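Local coordinates for protein fimbrial subunit type 1 (PDB 3UXF) that serves as the major subunit of surface fimbriae in the Gram-positive bacterium Actinomyces oris, at residues R392-S397 and D402-G407; A307-G312 and I422-A427; D92-L97 and V156-M161. All blocks are in the same frame, centred on the assembly; numbering follows the deposited sequence.

The three contacts lie along an elongated pilin and differ in chemistry. Contacts 1 and 2 are surface contacts on the same side of the chain's centre, and they touch where Ile406 CG2 packs 3.4 Å from Tyr424 O. Contact 1 is almost wholly polar, a calcium loop held by backbone and carboxylate bonds. In contact 2 a loop packs against one face and the edge of a single tyrosine of strand 419-426, with polar bonds largely inside the loop. Contact 3, partly buried, lies in the N-terminal domain with its centre about 68 Å from that of contact 1. There a helix meets an edge strand through an indole and aliphatic groups. Only contact 1 holds a metal.

Contact 1 of 3, residues R392-S397 and D402-G407; sequences RDSDPS and DPLTIG. With CA (calcium ion), chain C.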
loop_
_atom_site.group_PDB
_atom_site.type_symbol
_atom_site.label_atom_id
_atom_site.label_comp_id
_atom_site.label_asym_id
_atom_site.label_seq_id
_atom_site.Cartn_x
_atom_site.Cartn_y
_atom_site.Cartn_z
ATOM N N ARG A 392 14.890 -28.460 1.335
ATOM C CA ARG A 392 14.473 -27.719 2.521
ATOM C C ARG A 392 13.194 -28.375 3.086
ATOM O O ARG A 392 12.273 -28.722 2.359
ATOM C CB ARG A 392 14.253 -26.239 2.105
ATOM C CG ARG A 392 14.220 -25.143 3.181
ATOM C CD ARG A 392 14.358 -23.687 2.546
ATOM N NE ARG A 392 15.464 -23.594 1.572
ATOM C CZ ARG A 392 15.410 -22.946 0.399
ATOM N NH1 ARG A 392 14.315 -22.288 0.032
ATOM N NH2 ARG A 392 16.459 -22.976 -0.432
ATOM N N ASP A 393 13.122 -28.537 4.400
ATOM C CA ASP A 393 11.975 -29.147 5.034
ATOM C C ASP A 393 10.777 -28.193 5.010
ATOM O O ASP A 393 10.863 -27.075 5.504
ATOM C CB ASP A 393 12.383 -29.463 6.482
ATOM C CG ASP A 393 11.279 -30.120 7.287
ATOM O OD1 ASP A 393 10.200 -30.461 6.754
ATOM O OD2 ASP A 393 11.519 -30.341 8.494
ATOM N N SER A 394 9.669 -28.606 4.410
ATOM C CA SER A 394 8.500 -27.724 4.290
ATOM C C SER A 394 7.800 -27.462 5.621
ATOM O O SER A 394 7.045 -26.503 5.736
ATOM C CB SER A 394 7.511 -28.334 3.304
ATOM O OG SER A 394 8.216 -28.656 2.094
ATOM N N ASP A 395 8.038 -28.320 6.610
ATOM C CA ASP A 395 7.463 -28.133 7.948
ATOM C C ASP A 395 8.514 -28.382 9.028
ATOM O O ASP A 395 8.648 -29.498 9.528
ATOM C CB ASP A 395 6.258 -29.050 8.180
ATOM C CG ASP A 395 5.678 -28.907 9.585
ATOM O OD1 ASP A 395 6.163 -28.037 10.347
ATOM O OD2 ASP A 395 4.747 -29.664 9.924
ATOM N N PRO A 396 9.241 -27.331 9.399
ATOM C CA PRO A 396 10.354 -27.402 10.353
ATOM C C PRO A 396 9.946 -27.864 11.767
ATOM O O PRO A 396 10.828 -28.120 12.587
ATOM C CB PRO A 396 10.874 -25.956 10.380
ATOM C CG PRO A 396 10.377 -25.344 9.077
ATOM C CD PRO A 396 9.026 -25.962 8.910
ATOM N N SER A 397 8.652 -28.003 12.036
ATOM C CA SER A 397 8.203 -28.459 13.359
ATOM C C SER A 397 8.434 -29.963 13.564
ATOM O O SER A 397 8.463 -30.460 14.694
ATOM C CB SER A 397 6.727 -28.114 13.564
ATOM O OG SER A 397 5.871 -29.110 13.015
ATOM N N ASP A 402 9.808 -32.681 4.936
ATOM C CA ASP A 402 8.523 -32.824 4.257
ATOM C C ASP A 402 8.534 -32.072 2.932
ATOM O O ASP A 402 9.126 -30.993 2.849
ATOM C CB ASP A 402 7.380 -32.241 5.083
ATOM C CG ASP A 402 7.257 -32.877 6.444
ATOM O OD1 ASP A 402 6.781 -34.030 6.544
ATOM O OD2 ASP A 402 7.646 -32.211 7.401
ATOM N N PRO A 403 7.837 -32.618 1.931
ATOM C CA PRO A 403 7.623 -31.921 0.660
ATOM C C PRO A 403 6.542 -30.860 0.815
ATOM O O PRO A 403 5.831 -30.770 1.836
ATOM C CB PRO A 403 7.129 -33.043 -0.265
ATOM C CG PRO A 403 6.370 -33.961 0.649
ATOM C CD PRO A 403 7.241 -33.967 1.910
ATOM N N LEU A 404 6.425 -30.031 -0.213
ATOM C CA LEU A 404 5.401 -29.001 -0.239
ATOM C C LEU A 404 4.008 -29.542 -0.501
ATOM O O LEU A 404 3.803 -30.489 -1.285
ATOM C CB LEU A 404 5.723 -27.992 -1.345
ATOM C CG LEU A 404 7.020 -27.223 -1.224
ATOM C CD1 LEU A 404 7.161 -26.418 -2.496
ATOM C CD2 LEU A 404 6.992 -26.297 0.009
ATOM N N THR A 405 3.022 -28.888 0.122
ATOM C CA THR A 405 1.641 -29.137 -0.227
ATOM C C THR A 405 1.241 -28.048 -1.206
ATOM O O THR A 405 1.359 -26.856 -0.897
ATOM C CB THR A 405 0.742 -29.045 1.034
ATOM O OG1 THR A 405 1.101 -30.103 1.943
ATOM C CG2 THR A 405 -0.747 -29.180 0.673
ATOM N N ILE A 406 0.836 -28.459 -2.404
ATOM C CA ILE A 406 0.573 -27.547 -3.521
ATOM C C ILE A 406 -0.846 -27.877 -3.973
ATOM O O ILE A 406 -1.128 -28.993 -4.427
ATOM C CB ILE A 406 1.548 -27.857 -4.665
ATOM C CG1 ILE A 406 2.998 -27.691 -4.186
ATOM C CG2 ILE A 406 1.234 -26.969 -5.841
ATOM C CD1 ILE A 406 4.046 -28.311 -5.163
ATOM N N GLY A 407 -1.745 -26.916 -3.842
ATOM C CA GLY A 407 -3.140 -27.155 -4.201
ATOM C C GLY A 407 -3.741 -28.292 -3.389
ATOM O O GLY A 407 -4.601 -29.025 -3.890
HETATM CA CA CA C . 9.484 -31.638 8.884
#
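Asp393 and Asp402 come together twice: directly, through a hydrogen bond, and indirectly, through a shared calcium ion. Asp393 embraces the metal with both carboxylate oxygens, OD1 at 2.5 Å and OD2 at 2.4 Å, while Asp402 offers OD2 alone. The backbone O of Asp395 adds a fourth ligand from the two segments. Thr398 O, Thr398 OG1 and Thr400 O, in the turn between them, bring the ligands to seven.

Asp393 OD1 does more than bind metal. Asp402 N points at Asp393 OD1 almost straight (2.9 Å, 171°), and Asp395 N reaches the same oxygen at 3.0 Å from the opposite face of the carboxylate. Together with the two-oxygen grip on calcium, these donors, both well out of its plane, hold the rotation of the group. The second bond closes an Asx turn. Shared ligation brings Asp393 OD1 and Asp402 OD2 to 3.2 Å, and the ion probably offsets their like charge.

One residue on, Ser394 grips the backbone O of Asp402 with two donors from the same face of the carbonyl: its N at 2.9 Å and its OG at 2.6 Å. Having OG beside its own backbone N (chi1 -51°) is what brings both donors to one acceptor. Leu404 CD2 packs against the hydroxyl itself, 3.4 Å from Ser394 OG, and its side chain leads on towards Leu425 of strand 419-426.

A further Asx turn holds the outer bend, where Asp395 OD1 takes both Ser397 N and Ser397 OG. Arg392 turns away, its NH2 bonded to Glu442 O and Thr383 OG1. Successive Asx turns, with carboxylates, backbone carbonyls and one threonine hydroxyl converging on one ion, make this a calcium-binding loop between strands 388-391 and 412-413 of the prealbumin-like domain.

Contact 2 of 3, residues A307-G312 and I422-A427; sequences AVNLEG and INYLRA
Two first torsions bring Asn309 and Tyr424 together: the amide of Asn309 stands anti to the backbone N (chi1 -180°), while the Tyr424 ring swings beside its own N (chi1 -53°) and points toward the 307-312 loop. The loop contains an Asx turn, in which Asn309 OD1 accepts Glu311 N at 3.2 Å in the plane of the amide carbonyl. It leads into strand 312-321 and meets strand 419-426 of the prealbumin-like domain.

That turn holds the amide nearly parallel to the ring plane, 8° apart, at the hydroxyl end of the ring, with Asn309 OD1 3.3 Å from Tyr424 OH. Over the centre of one ring face sits Glu311 N; the opposite face is covered by Asn423 CB, an arrangement consistent with the cis peptide between Asn423 and Tyr424. Val308 O lies at the ring edge, near its plane. Glu311 crosses the ring at about a right angle, and its extended chain runs past one side of the phenol towards Lys355 and Lys475. The tightest point of that passage is Glu311 CB against Tyr424 CE1, 3.5 Å apart.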
loop_
_atom_site.group_PDB
_atom_site.type_symbol
_atom_site.label_atom_id
_atom_site.label_comp_id
_atom_site.label_asym_id
_atom_site.label_seq_id
_atom_site.Cartn_x
_atom_site.Cartn_y
_atom_site.Cartn_z
ATOM N N ALA A 307 -7.838 -26.165 -3.484
ATOM C CA ALA A 307 -7.694 -26.254 -4.932
ATOM C C ALA A 307 -7.946 -24.961 -5.668
ATOM O O ALA A 307 -8.203 -24.973 -6.870
ATOM C CB ALA A 307 -8.595 -27.370 -5.481
ATOM N N VAL A 308 -7.830 -23.827 -4.947
ATOM C CA VAL A 308 -8.074 -22.522 -5.550
ATOM C C VAL A 308 -7.286 -22.314 -6.831
ATOM O O VAL A 308 -6.123 -22.680 -6.913
ATOM C CB VAL A 308 -7.709 -21.400 -4.567
ATOM C CG1 VAL A 308 -6.241 -21.500 -4.113
ATOM C CG2 VAL A 308 -7.989 -20.022 -5.159
ATOM N N ASN A 309 -7.920 -21.717 -7.833
ATOM C CA ASN A 309 -7.205 -21.429 -9.053
ATOM C C ASN A 309 -6.496 -20.105 -8.895
ATOM O O ASN A 309 -7.042 -19.057 -9.199
ATOM C CB ASN A 309 -8.154 -21.396 -10.226
ATOM C CG ASN A 309 -7.445 -21.107 -11.525
ATOM O OD1 ASN A 309 -6.256 -20.790 -11.551
ATOM N ND2 ASN A 309 -8.181 -21.200 -12.620
ATOM N N LEU A 310 -5.269 -20.166 -8.393
ATOM C CA LEU A 310 -4.466 -18.968 -8.179
ATOM C C LEU A 310 -3.515 -18.654 -9.321
ATOM O O LEU A 310 -2.652 -17.768 -9.180
ATOM C CB LEU A 310 -3.646 -19.100 -6.868
ATOM C CG LEU A 310 -4.310 -18.701 -5.547
ATOM C CD1 LEU A 310 -3.375 -18.918 -4.341
ATOM C CD2 LEU A 310 -4.790 -17.275 -5.505
ATOM N N GLU A 311 -3.645 -19.333 -10.468
ATOM C CA GLU A 311 -2.749 -19.058 -11.582
ATOM C C GLU A 311 -2.743 -17.584 -11.947
ATOM O O GLU A 311 -3.793 -16.984 -12.133
ATOM C CB GLU A 311 -3.118 -19.908 -12.814
ATOM C CG GLU A 311 -1.976 -19.957 -13.832
ATOM C CD GLU A 311 -2.267 -20.844 -15.050
ATOM O OE1 GLU A 311 -3.403 -21.346 -15.210
ATOM O OE2 GLU A 311 -1.345 -20.986 -15.872
ATOM N N GLY A 312 -1.561 -17.006 -12.094
ATOM C CA GLY A 312 -1.474 -15.591 -12.431
ATOM C C GLY A 312 -1.324 -14.685 -11.226
ATOM O O GLY A 312 -0.670 -15.058 -10.266
ATOM N N ILE A 422 1.491 -29.468 -12.209
ATOM C CA ILE A 422 1.686 -29.143 -10.804
ATOM C C ILE A 422 1.144 -27.720 -10.644
ATOM O O ILE A 422 1.764 -26.731 -11.080
ATOM C CB ILE A 422 3.160 -29.240 -10.419
ATOM C CG1 ILE A 422 3.656 -30.681 -10.676
ATOM C CG2 ILE A 422 3.332 -28.849 -8.962
ATOM C CD1 ILE A 422 5.120 -30.868 -10.429
ATOM N N ASN A 423 -0.055 -27.624 -10.060
ATOM C CA ASN A 423 -0.779 -26.362 -9.984
ATOM C C ASN A 423 -1.033 -25.981 -8.549
ATOM O O ASN A 423 -1.779 -26.703 -7.886
ATOM C CB ASN A 423 -2.170 -26.529 -10.608
ATOM C CG ASN A 423 -2.129 -26.896 -12.085
ATOM O OD1 ASN A 423 -1.222 -26.461 -12.818
ATOM N ND2 ASN A 423 -3.096 -27.656 -12.527
ATOM N N TYR A 424 -0.498 -24.875 -8.028
ATOM C CA TYR A 424 0.375 -23.936 -8.715
ATOM C C TYR A 424 1.467 -23.534 -7.728
ATOM O O TYR A 424 1.287 -23.663 -6.522
ATOM C CB TYR A 424 -0.409 -22.688 -9.121
ATOM C CG TYR A 424 -1.665 -22.981 -9.903
ATOM C CD1 TYR A 424 -1.642 -23.040 -11.286
ATOM C CD2 TYR A 424 -2.874 -23.202 -9.260
ATOM C CE1 TYR A 424 -2.779 -23.310 -12.007
ATOM C CE2 TYR A 424 -4.021 -23.477 -9.977
ATOM C CZ TYR A 424 -3.966 -23.529 -11.352
ATOM O OH TYR A 424 -5.095 -23.800 -12.081
ATOM N N LEU A 425 2.589 -23.039 -8.241
ATOM C CA LEU A 425 3.709 -22.640 -7.397
ATOM C C LEU A 425 4.003 -21.147 -7.495
ATOM O O LEU A 425 3.997 -20.579 -8.580
ATOM C CB LEU A 425 4.963 -23.431 -7.772
ATOM C CG LEU A 425 5.048 -24.863 -7.244
ATOM C CD1 LEU A 425 5.998 -25.689 -8.092
ATOM C CD2 LEU A 425 5.478 -24.868 -5.792
ATOM N N ARG A 426 4.264 -20.524 -6.351
ATOM C CA ARG A 426 4.590 -19.105 -6.314
ATOM C C ARG A 426 5.929 -18.872 -6.999
ATOM O O ARG A 426 6.851 -19.661 -6.844
ATOM C CB ARG A 426 4.653 -18.605 -4.870
ATOM C CG ARG A 426 4.186 -17.164 -4.679
ATOM C CD ARG A 426 4.970 -16.468 -3.573
ATOM N NE ARG A 426 6.400 -16.575 -3.826
ATOM C CZ ARG A 426 7.241 -17.288 -3.089
ATOM N NH1 ARG A 426 6.805 -17.943 -2.021
ATOM N NH2 ARG A 426 8.521 -17.343 -3.419
ATOM N N ALA A 427 6.030 -17.785 -7.755
ATOM C CA ALA A 427 7.260 -17.471 -8.467
ATOM C C ALA A 427 8.440 -17.390 -7.508
ATOM O O ALA A 427 8.325 -16.827 -6.427
ATOM C CB ALA A 427 7.109 -16.165 -9.225
#

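Contact 3 of 3, residues D92-L97 and V156-M161; sequences DGWKTL and VVTLPM
The Trp94 indole presents its six-membered edge to the 156-161 segment, with Pro160 O in the ring plane 3.6 Å from CH2. Thr158 OG1 approaches Trp94 CH2 obliquely, at 3.5 Å. Elsewhere Trp170 meets the indole with the ring planes inclined at about 40°, and NE1 is satisfied by Leu88 O. This is helix-on-sheet packing in the N-terminal pilin domain: helix 91-99 lies against strand 155-159, an outermost strand of its antiparallel sheet.

The strand ends at Leu159, and the chain bends at the cis peptide to Pro160. Within that bend Thr158 OG1 donates to Pro160 O (2.9 Å), so the carbonyl at the indole edge also receives a hydroxyl, tilted 33° from its plane. Thr158 thus has two separate uses. Its hydroxyl lies between the backbone N and carbonyl carbon (chi1 61°), reaching Pro160 O, while the methyl stands anti to the carbonyl carbon and faces the helix. Leu97, one turn further on, supplies the aliphatic partner and also packs on Ala137 of the next strand. Leu97 and Thr158 lie alongside each other, pointing opposite ways, with Leu97 CD1 resting 3.6 Å from Thr158 CG2.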
loop_
_atom_site.group_PDB
_atom_site.type_symbol
_atom_site.label_atom_id
_atom_site.label_comp_id
_atom_site.label_asym_id
_atom_site.label_seq_id
_atom_site.Cartn_x
_atom_site.Cartn_y
_atom_site.Cartn_z
ATOM N N ASP A 92 2.934 46.230 14.713
ATOM C CA ASP A 92 1.976 45.548 15.599
ATOM C C ASP A 92 1.324 44.331 14.935
ATOM O O ASP A 92 1.079 43.324 15.591
ATOM C CB ASP A 92 0.863 46.481 16.077
ATOM C CG ASP A 92 1.345 47.501 17.103
ATOM O OD1 ASP A 92 2.462 47.347 17.654
ATOM O OD2 ASP A 92 0.583 48.461 17.346
ATOM N N GLY A 93 1.053 44.423 13.642
ATOM C CA GLY A 93 0.462 43.301 12.930
ATOM C C GLY A 93 1.409 42.112 12.904
ATOM O O GLY A 93 1.002 40.971 13.113
ATOM N N TRP A 94 2.688 42.372 12.646
ATOM C CA TRP A 94 3.660 41.297 12.633
ATOM C C TRP A 94 3.841 40.726 14.031
ATOM O O TRP A 94 4.006 39.532 14.176
ATOM C CB TRP A 94 5.017 41.796 12.134
ATOM C CG TRP A 94 5.017 42.057 10.653
ATOM C CD1 TRP A 94 4.696 43.224 10.013
ATOM C CD2 TRP A 94 5.302 41.098 9.637
ATOM N NE1 TRP A 94 4.781 43.040 8.651
ATOM C CE2 TRP A 94 5.145 41.744 8.395
ATOM C CE3 TRP A 94 5.680 39.760 9.659
ATOM C CZ2 TRP A 94 5.375 41.094 7.167
ATOM C CZ3 TRP A 94 5.905 39.094 8.438
ATOM C CH2 TRP A 94 5.748 39.779 7.208
ATOM N N LYS A 95 3.781 41.596 15.040
ATOM C CA LYS A 95 3.923 41.171 16.437
ATOM C C LYS A 95 2.766 40.252 16.837
ATOM O O LYS A 95 2.991 39.243 17.485
ATOM C CB LYS A 95 4.056 42.395 17.366
ATOM C CG LYS A 95 4.190 42.089 18.878
ATOM C CD LYS A 95 5.341 41.163 19.146
ATOM C CE LYS A 95 5.734 41.180 20.620
ATOM N NZ LYS A 95 4.572 40.832 21.490
ATOM N N THR A 96 1.544 40.596 16.432
ATOM C CA THR A 96 0.393 39.723 16.683
ATOM C C THR A 96 0.634 38.331 16.128
ATOM O O THR A 96 0.369 37.314 16.790
ATOM C CB THR A 96 -0.886 40.299 16.081
ATOM O OG1 THR A 96 -1.152 41.556 16.706
ATOM C CG2 THR A 96 -2.088 39.334 16.265
ATOM N N LEU A 97 1.135 38.265 14.900
ATOM C CA LEU A 97 1.443 36.952 14.317
ATOM C C LEU A 97 2.527 36.205 15.094
ATOM O O LEU A 97 2.415 34.988 15.304
ATOM C CB LEU A 97 1.889 37.092 12.850
ATOM C CG LEU A 97 0.832 37.484 11.823
ATOM C CD1 LEU A 97 1.484 37.494 10.424
ATOM C CD2 LEU A 97 -0.364 36.550 11.805
ATOM N N VAL A 156 -0.362 29.305 7.721
ATOM C CA VAL A 156 -0.457 30.754 7.624
ATOM C C VAL A 156 0.690 31.242 6.760
ATOM O O VAL A 156 1.836 30.775 6.910
ATOM C CB VAL A 156 -0.364 31.390 9.006
ATOM C CG1 VAL A 156 -0.289 32.930 8.893
ATOM C CG2 VAL A 156 -1.555 30.987 9.845
ATOM N N VAL A 157 0.402 32.186 5.860
ATOM C CA VAL A 157 1.431 32.763 5.022
ATOM C C VAL A 157 1.315 34.285 5.088
ATOM O O VAL A 157 0.218 34.808 5.329
ATOM C CB VAL A 157 1.283 32.258 3.586
ATOM C CG1 VAL A 157 0.006 32.763 2.934
ATOM C CG2 VAL A 157 2.523 32.571 2.767
ATOM N N THR A 158 2.432 34.991 4.932
ATOM C CA THR A 158 2.384 36.437 4.818
ATOM C C THR A 158 2.766 36.850 3.393
ATOM O O THR A 158 3.653 36.240 2.789
ATOM C CB THR A 158 3.330 37.146 5.826
ATOM O OG1 THR A 158 4.709 36.794 5.626
ATOM C CG2 THR A 158 2.973 36.756 7.245
ATOM N N LEU A 159 2.100 37.880 2.886
ATOM C CA LEU A 159 2.502 38.544 1.646
ATOM C C LEU A 159 2.808 39.967 2.039
ATOM O O LEU A 159 1.903 40.698 2.439
ATOM C CB LEU A 159 1.316 38.602 0.702
ATOM C CG LEU A 159 0.932 37.399 -0.170
ATOM C CD1 LEU A 159 1.688 36.040 0.021
ATOM C CD2 LEU A 159 -0.583 37.284 -0.461
ATOM N N PRO A 160 4.077 40.402 1.932
ATOM C CA PRO A 160 5.258 39.648 1.498
ATOM C C PRO A 160 5.860 38.820 2.625
ATOM O O PRO A 160 5.393 38.862 3.778
ATOM C CB PRO A 160 6.242 40.761 1.113
ATOM C CG PRO A 160 5.907 41.874 2.129
ATOM C CD PRO A 160 4.410 41.782 2.335
ATOM N N MET A 161 6.901 38.061 2.277
ATOM C CA MET A 161 7.774 37.371 3.207
ATOM C C MET A 161 9.123 37.996 3.034
ATOM O O MET A 161 9.437 38.466 1.942
ATOM C CB MET A 161 7.939 35.894 2.785
ATOM C CG MET A 161 6.805 35.015 3.215
ATOM S SD MET A 161 7.217 33.336 2.716
ATOM C CE MET A 161 8.609 33.040 3.789
#